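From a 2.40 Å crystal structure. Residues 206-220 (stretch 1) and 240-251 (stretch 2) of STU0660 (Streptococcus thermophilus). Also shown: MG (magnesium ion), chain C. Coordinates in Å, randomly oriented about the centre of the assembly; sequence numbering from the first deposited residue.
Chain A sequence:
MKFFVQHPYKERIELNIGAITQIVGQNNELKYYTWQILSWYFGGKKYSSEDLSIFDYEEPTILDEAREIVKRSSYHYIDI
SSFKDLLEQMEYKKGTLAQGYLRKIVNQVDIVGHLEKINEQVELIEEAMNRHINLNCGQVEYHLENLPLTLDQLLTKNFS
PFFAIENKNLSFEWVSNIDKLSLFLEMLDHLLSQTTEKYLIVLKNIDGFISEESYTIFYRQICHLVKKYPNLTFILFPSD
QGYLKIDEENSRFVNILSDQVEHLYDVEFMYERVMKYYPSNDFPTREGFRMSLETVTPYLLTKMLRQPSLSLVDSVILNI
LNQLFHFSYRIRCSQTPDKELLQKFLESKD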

# COMPACT_ATOMS: atom_id res chain seq x y z
N ILE A 206 19.53 9.32 -29.30
CA ILE A 206 20.81 8.65 -29.24
C ILE A 206 21.92 9.28 -30.09
O ILE A 206 23.09 9.25 -29.70
CB ILE A 206 20.65 7.17 -29.64
CG1 ILE A 206 19.72 6.48 -28.64
CG2 ILE A 206 22.00 6.47 -29.66
CD1 ILE A 206 20.10 6.75 -27.18
N ASP A 207 21.55 9.86 -31.23
CA ASP A 207 22.52 10.51 -32.10
C ASP A 207 23.47 11.42 -31.35
O ASP A 207 24.66 11.49 -31.66
CB ASP A 207 21.84 11.35 -33.17
CG ASP A 207 21.10 10.53 -34.18
OD1 ASP A 207 21.37 9.31 -34.25
OD2 ASP A 207 20.27 11.10 -34.91
N GLY A 208 22.94 12.15 -30.38
CA GLY A 208 23.77 13.08 -29.64
C GLY A 208 24.78 12.43 -28.72
O GLY A 208 25.75 13.07 -28.33
N PHE A 209 24.56 11.16 -28.38
CA PHE A 209 25.45 10.47 -27.45
C PHE A 209 26.60 9.68 -28.06
O PHE A 209 27.45 9.17 -27.33
CB PHE A 209 24.63 9.57 -26.53
CG PHE A 209 23.42 10.26 -25.94
CD1 PHE A 209 23.42 11.64 -25.73
CD2 PHE A 209 22.30 9.51 -25.56
CE1 PHE A 209 22.31 12.27 -25.15
CE2 PHE A 209 21.19 10.13 -24.98
CZ PHE A 209 21.19 11.51 -24.77
N ILE A 210 26.64 9.56 -29.38
CA ILE A 210 27.74 8.84 -30.02
C ILE A 210 28.18 9.55 -31.27
O ILE A 210 27.42 10.30 -31.88
CB ILE A 210 27.35 7.38 -30.37
CG1 ILE A 210 26.18 7.36 -31.35
CG2 ILE A 210 26.97 6.63 -29.11
CD1 ILE A 210 25.80 5.95 -31.75
N SER A 211 29.44 9.33 -31.65
CA SER A 211 30.01 9.96 -32.84
C SER A 211 29.34 9.47 -34.11
O SER A 211 28.58 8.49 -34.10
CB SER A 211 31.51 9.65 -32.93
OG SER A 211 31.73 8.28 -33.23
N GLU A 212 29.62 10.14 -35.22
CA GLU A 212 29.05 9.73 -36.49
C GLU A 212 29.61 8.36 -36.88
O GLU A 212 28.92 7.55 -37.48
CB GLU A 212 29.36 10.78 -37.57
CG GLU A 212 28.37 11.95 -37.61
CD GLU A 212 28.86 13.12 -38.45
OE1 GLU A 212 29.38 12.89 -39.56
OE2 GLU A 212 28.70 14.27 -37.99
N GLU A 213 30.86 8.10 -36.51
CA GLU A 213 31.49 6.81 -36.82
C GLU A 213 30.82 5.66 -36.06
O GLU A 213 30.54 4.61 -36.65
CB GLU A 213 32.97 6.83 -36.46
CG GLU A 213 33.83 7.75 -37.32
CD GLU A 213 33.44 9.21 -37.19
OE1 GLU A 213 33.18 9.67 -36.06
OE2 GLU A 213 33.42 9.91 -38.24
N SER A 214 30.58 5.85 -34.77
CA SER A 214 29.94 4.80 -33.98
C SER A 214 28.54 4.52 -34.50
O SER A 214 28.14 3.36 -34.65
CB SER A 214 29.87 5.19 -32.50
OG SER A 214 31.14 5.07 -31.87
N TYR A 215 27.81 5.58 -34.80
CA TYR A 215 26.45 5.43 -35.29
C TYR A 215 26.40 4.55 -36.54
O TYR A 215 25.50 3.71 -36.69
CB TYR A 215 25.84 6.80 -35.58
CG TYR A 215 24.38 6.70 -35.91
CD1 TYR A 215 23.42 6.70 -34.90
CD2 TYR A 215 23.95 6.51 -37.23
CE1 TYR A 215 22.08 6.52 -35.18
CE2 TYR A 215 22.60 6.33 -37.52
CZ TYR A 215 21.68 6.34 -36.49
OH TYR A 215 20.34 6.17 -36.77
N THR A 216 27.37 4.73 -37.42
CA THR A 216 27.47 3.94 -38.64
C THR A 216 27.58 2.44 -38.27
O THR A 216 26.99 1.58 -38.92
CB THR A 216 28.71 4.39 -39.44
OG1 THR A 216 28.52 5.75 -39.85
CG2 THR A 216 28.95 3.52 -40.66
N ILE A 217 28.33 2.14 -37.21
CA ILE A 217 28.48 0.77 -36.76
C ILE A 217 27.12 0.25 -36.28
O ILE A 217 26.70 -0.87 -36.62
CB ILE A 217 29.52 0.68 -35.60
CG1 ILE A 217 30.92 0.97 -36.15
CG2 ILE A 217 29.45 -0.69 -34.93
CD1 ILE A 217 32.01 0.99 -35.09
N PHE A 218 26.44 1.07 -35.49
CA PHE A 218 25.12 0.73 -34.96
C PHE A 218 24.10 0.53 -36.08
O PHE A 218 23.29 -0.39 -36.04
CB PHE A 218 24.65 1.86 -34.03
CG PHE A 218 23.16 1.92 -33.85
CD1 PHE A 218 22.51 1.06 -32.98
CD2 PHE A 218 22.40 2.84 -34.58
CE1 PHE A 218 21.13 1.10 -32.83
CE2 PHE A 218 21.02 2.89 -34.45
CZ PHE A 218 20.37 2.01 -33.57
N TYR A 219 24.15 1.41 -37.08
CA TYR A 219 23.23 1.34 -38.21
C TYR A 219 23.41 0.09 -39.07
O TYR A 219 22.44 -0.47 -39.57
CB TYR A 219 23.35 2.60 -39.07
CG TYR A 219 22.49 2.60 -40.32
CD1 TYR A 219 21.11 2.75 -40.23
CD2 TYR A 219 23.06 2.44 -41.58
CE1 TYR A 219 20.31 2.74 -41.38
CE2 TYR A 219 22.28 2.44 -42.72
CZ TYR A 219 20.91 2.59 -42.62
OH TYR A 219 20.14 2.59 -43.77
N ARG A 220 24.66 -0.35 -39.24
CA ARG A 220 24.91 -1.57 -40.01
C ARG A 220 24.28 -2.74 -39.26
O ARG A 220 23.69 -3.63 -39.86
CB ARG A 220 26.41 -1.82 -40.18
CG ARG A 220 27.08 -0.85 -41.12
CD ARG A 220 28.58 -1.12 -41.19
NE ARG A 220 29.28 -0.06 -41.93
CZ ARG A 220 29.06 0.23 -43.21
NH1 ARG A 220 28.16 -0.47 -43.91
NH2 ARG A 220 29.72 1.23 -43.79
N ASP A 240 19.59 16.57 -37.45
CA ASP A 240 19.64 17.25 -38.73
C ASP A 240 20.91 16.98 -39.55
O ASP A 240 20.88 17.10 -40.78
CB ASP A 240 19.50 18.75 -38.53
CG ASP A 240 18.12 19.14 -38.05
OD1 ASP A 240 17.27 18.25 -37.85
OD2 ASP A 240 17.88 20.36 -37.89
N GLN A 241 22.01 16.62 -38.90
CA GLN A 241 23.24 16.41 -39.66
C GLN A 241 24.12 15.23 -39.27
O GLN A 241 24.35 14.97 -38.10
CB GLN A 241 24.06 17.71 -39.63
CG GLN A 241 25.36 17.66 -40.44
CD GLN A 241 26.54 17.11 -39.65
OE1 GLN A 241 27.47 16.52 -40.22
NE2 GLN A 241 26.52 17.31 -38.33
N GLY A 242 24.59 14.52 -40.28
CA GLY A 242 25.49 13.40 -40.04
C GLY A 242 24.97 12.05 -39.55
O GLY A 242 25.79 11.18 -39.26
N TYR A 243 23.65 11.86 -39.45
CA TYR A 243 23.12 10.59 -38.98
C TYR A 243 22.11 9.90 -39.90
O TYR A 243 22.01 8.67 -39.92
CB TYR A 243 22.51 10.76 -37.58
CG TYR A 243 23.58 11.04 -36.55
CD1 TYR A 243 24.06 12.34 -36.35
CD2 TYR A 243 24.18 10.00 -35.85
CE1 TYR A 243 25.10 12.58 -35.48
CE2 TYR A 243 25.22 10.23 -34.97
CZ TYR A 243 25.68 11.52 -34.79
OH TYR A 243 26.72 11.76 -33.93
N LEU A 244 21.37 10.69 -40.67
CA LEU A 244 20.39 10.15 -41.60
C LEU A 244 21.11 9.30 -42.66
O LEU A 244 22.07 9.76 -43.28
CB LEU A 244 19.65 11.30 -42.28
CG LEU A 244 18.58 10.94 -43.31
CD1 LEU A 244 17.45 10.15 -42.64
CD2 LEU A 244 18.06 12.22 -43.96
N LYS A 245 20.66 8.07 -42.86
CA LYS A 245 21.27 7.18 -43.85
C LYS A 245 20.28 6.94 -44.99
O LYS A 245 19.17 6.47 -44.74
CB LYS A 245 21.64 5.82 -43.23
CG LYS A 245 22.59 5.90 -42.04
CD LYS A 245 23.92 6.52 -42.43
CE LYS A 245 24.80 6.77 -41.21
NZ LYS A 245 26.10 7.43 -41.54
N ILE A 246 20.68 7.26 -46.21
CA ILE A 246 19.81 7.06 -47.37
C ILE A 246 20.38 6.06 -48.37
O ILE A 246 21.54 6.19 -48.77
CB ILE A 246 19.54 8.39 -48.11
CG1 ILE A 246 18.70 9.32 -47.23
CG2 ILE A 246 18.84 8.14 -49.43
CD1 ILE A 246 18.39 10.65 -47.86
N ASP A 247 19.58 5.07 -48.75
CA ASP A 247 19.99 4.08 -49.76
C ASP A 247 18.74 3.68 -50.54
O ASP A 247 17.64 4.14 -50.23
CB ASP A 247 20.65 2.84 -49.13
CG ASP A 247 19.72 2.07 -48.20
OD1 ASP A 247 18.55 1.83 -48.57
OD2 ASP A 247 20.17 1.69 -47.09
N GLU A 248 18.90 2.85 -51.57
CA GLU A 248 17.77 2.43 -52.39
C GLU A 248 16.64 1.74 -51.62
O GLU A 248 15.47 1.94 -51.93
CB GLU A 248 18.22 1.50 -53.53
CG GLU A 248 18.52 2.21 -54.85
CD GLU A 248 17.33 3.02 -55.39
OE1 GLU A 248 16.29 3.14 -54.70
OE2 GLU A 248 17.45 3.56 -56.52
N GLU A 249 17.00 0.95 -50.62
CA GLU A 249 16.01 0.23 -49.84
C GLU A 249 15.17 1.04 -48.87
O GLU A 249 13.95 0.90 -48.86
CB GLU A 249 16.69 -0.91 -49.08
CG GLU A 249 17.49 -1.83 -49.97
CD GLU A 249 16.71 -2.23 -51.22
OE1 GLU A 249 15.63 -2.84 -51.08
OE2 GLU A 249 17.18 -1.92 -52.34
N ASN A 250 15.81 1.89 -48.08
CA ASN A 250 15.10 2.68 -47.07
C ASN A 250 14.63 4.06 -47.50
O ASN A 250 13.91 4.73 -46.77
CB ASN A 250 15.98 2.83 -45.82
CG ASN A 250 17.21 3.71 -46.06
OD1 ASN A 250 17.32 4.41 -47.07
ND2 ASN A 250 18.14 3.68 -45.12
N SER A 251 15.04 4.49 -48.69
CA SER A 251 14.67 5.81 -49.20
C SER A 251 13.21 6.26 -49.00
O SER A 251 12.94 7.35 -48.49
CB SER A 251 15.01 5.88 -50.69
OG SER A 251 14.92 7.20 -51.16
MG MG C . 16.47 21.62 -36.38
O HOH W 1 26.81 8.43 -38.94
O HOH W 2 19.99 7.38 -39.22
O HOH W 3 18.81 0.18 -44.98
O HOH W 4 15.19 23.03 -34.92
O HOH W 5 14.97 19.72 -36.89
O HOH W 6 18.26 23.17 -37.04

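When a helix packs against a loop, the apolar surfaces of the side chains supply the area, but the arrangement must also find partners for the polar atoms it buries. The contact between residues 206-220 and 240-251 of STU0660, which covers 580 Å² summed over both sides, illustrates how tyrosines meet both demands.

Tyr-243 contributes most to the contact. Its CA-to-CB bond points toward the first stretch in the m rotamer, and Tyr-243 OH donates to Ile-210 O at 2.6 Å, just before the helix. A carbonyl in this non-helical segment is thus satisfied by a side chain from the other stretch. The ring is sandwiched: Asp-207 CB lies over one face, 3.8 Å from the centroid of the Tyr-243 ring, and Glu-212 CG lies over the opposite face. Its edge meets the face of the Tyr-215 ring, with planes at 83° and centroids 5.1 Å apart.

At the start of the helix one backbone donor is satisfied locally. Ser-211, at the N-cap, points its CA-to-CB bond away from the loop, and its OG accepts from Ser-214 N at 3.1 Å. One turn on, Thr-216 OG1 donates to Glu-212 O at 3.0 Å and receives a weak hydrogen bond from Lys-245 NZ at 3.4 Å.

Lys-245 suits its place because it is both long and amphipathic. Lys-245 CG sits 3.5 Å from the centroid of the Tyr-219 ring, nearly along the ring normal, while the chain carries Lys-245 NZ onward to water 1, which accepts from NZ at 2.9 Å. That water donates to Glu-212 O at 2.7 Å and to Gly-242 O at 3.0 Å, so one molecule joins helix, loop and ammonium group. At Gly-242 positive phi favours glycine, and an ideal CB would lie 2.4 Å from Glu-212 OE2, a clash.

Water also serves the other tyrosine hydroxyls. Water 2 accepts from Tyr-215 OH at 2.8 Å and donates to Tyr-243 O at 2.5 Å; water 3 connects Tyr-219 OH, 3.0 Å away, with Asp-247 OD2, to which it donates at 2.9 Å. Tyr-219 OH also lies 2.6 Å from Asn-250 ND2, but the angle is too poor for a hydrogen bond. Asn-250 is instead held within its own stretch: its OD1 accepts from Asp-247 N at 2.9 Å, its N donates to Asp-247 OD1 at 2.8 Å, and its ND2 donates weakly to Lys-245 O at 3.0 Å. Reciprocal bonding thus braces the loop beside the ring edge of Tyr-219.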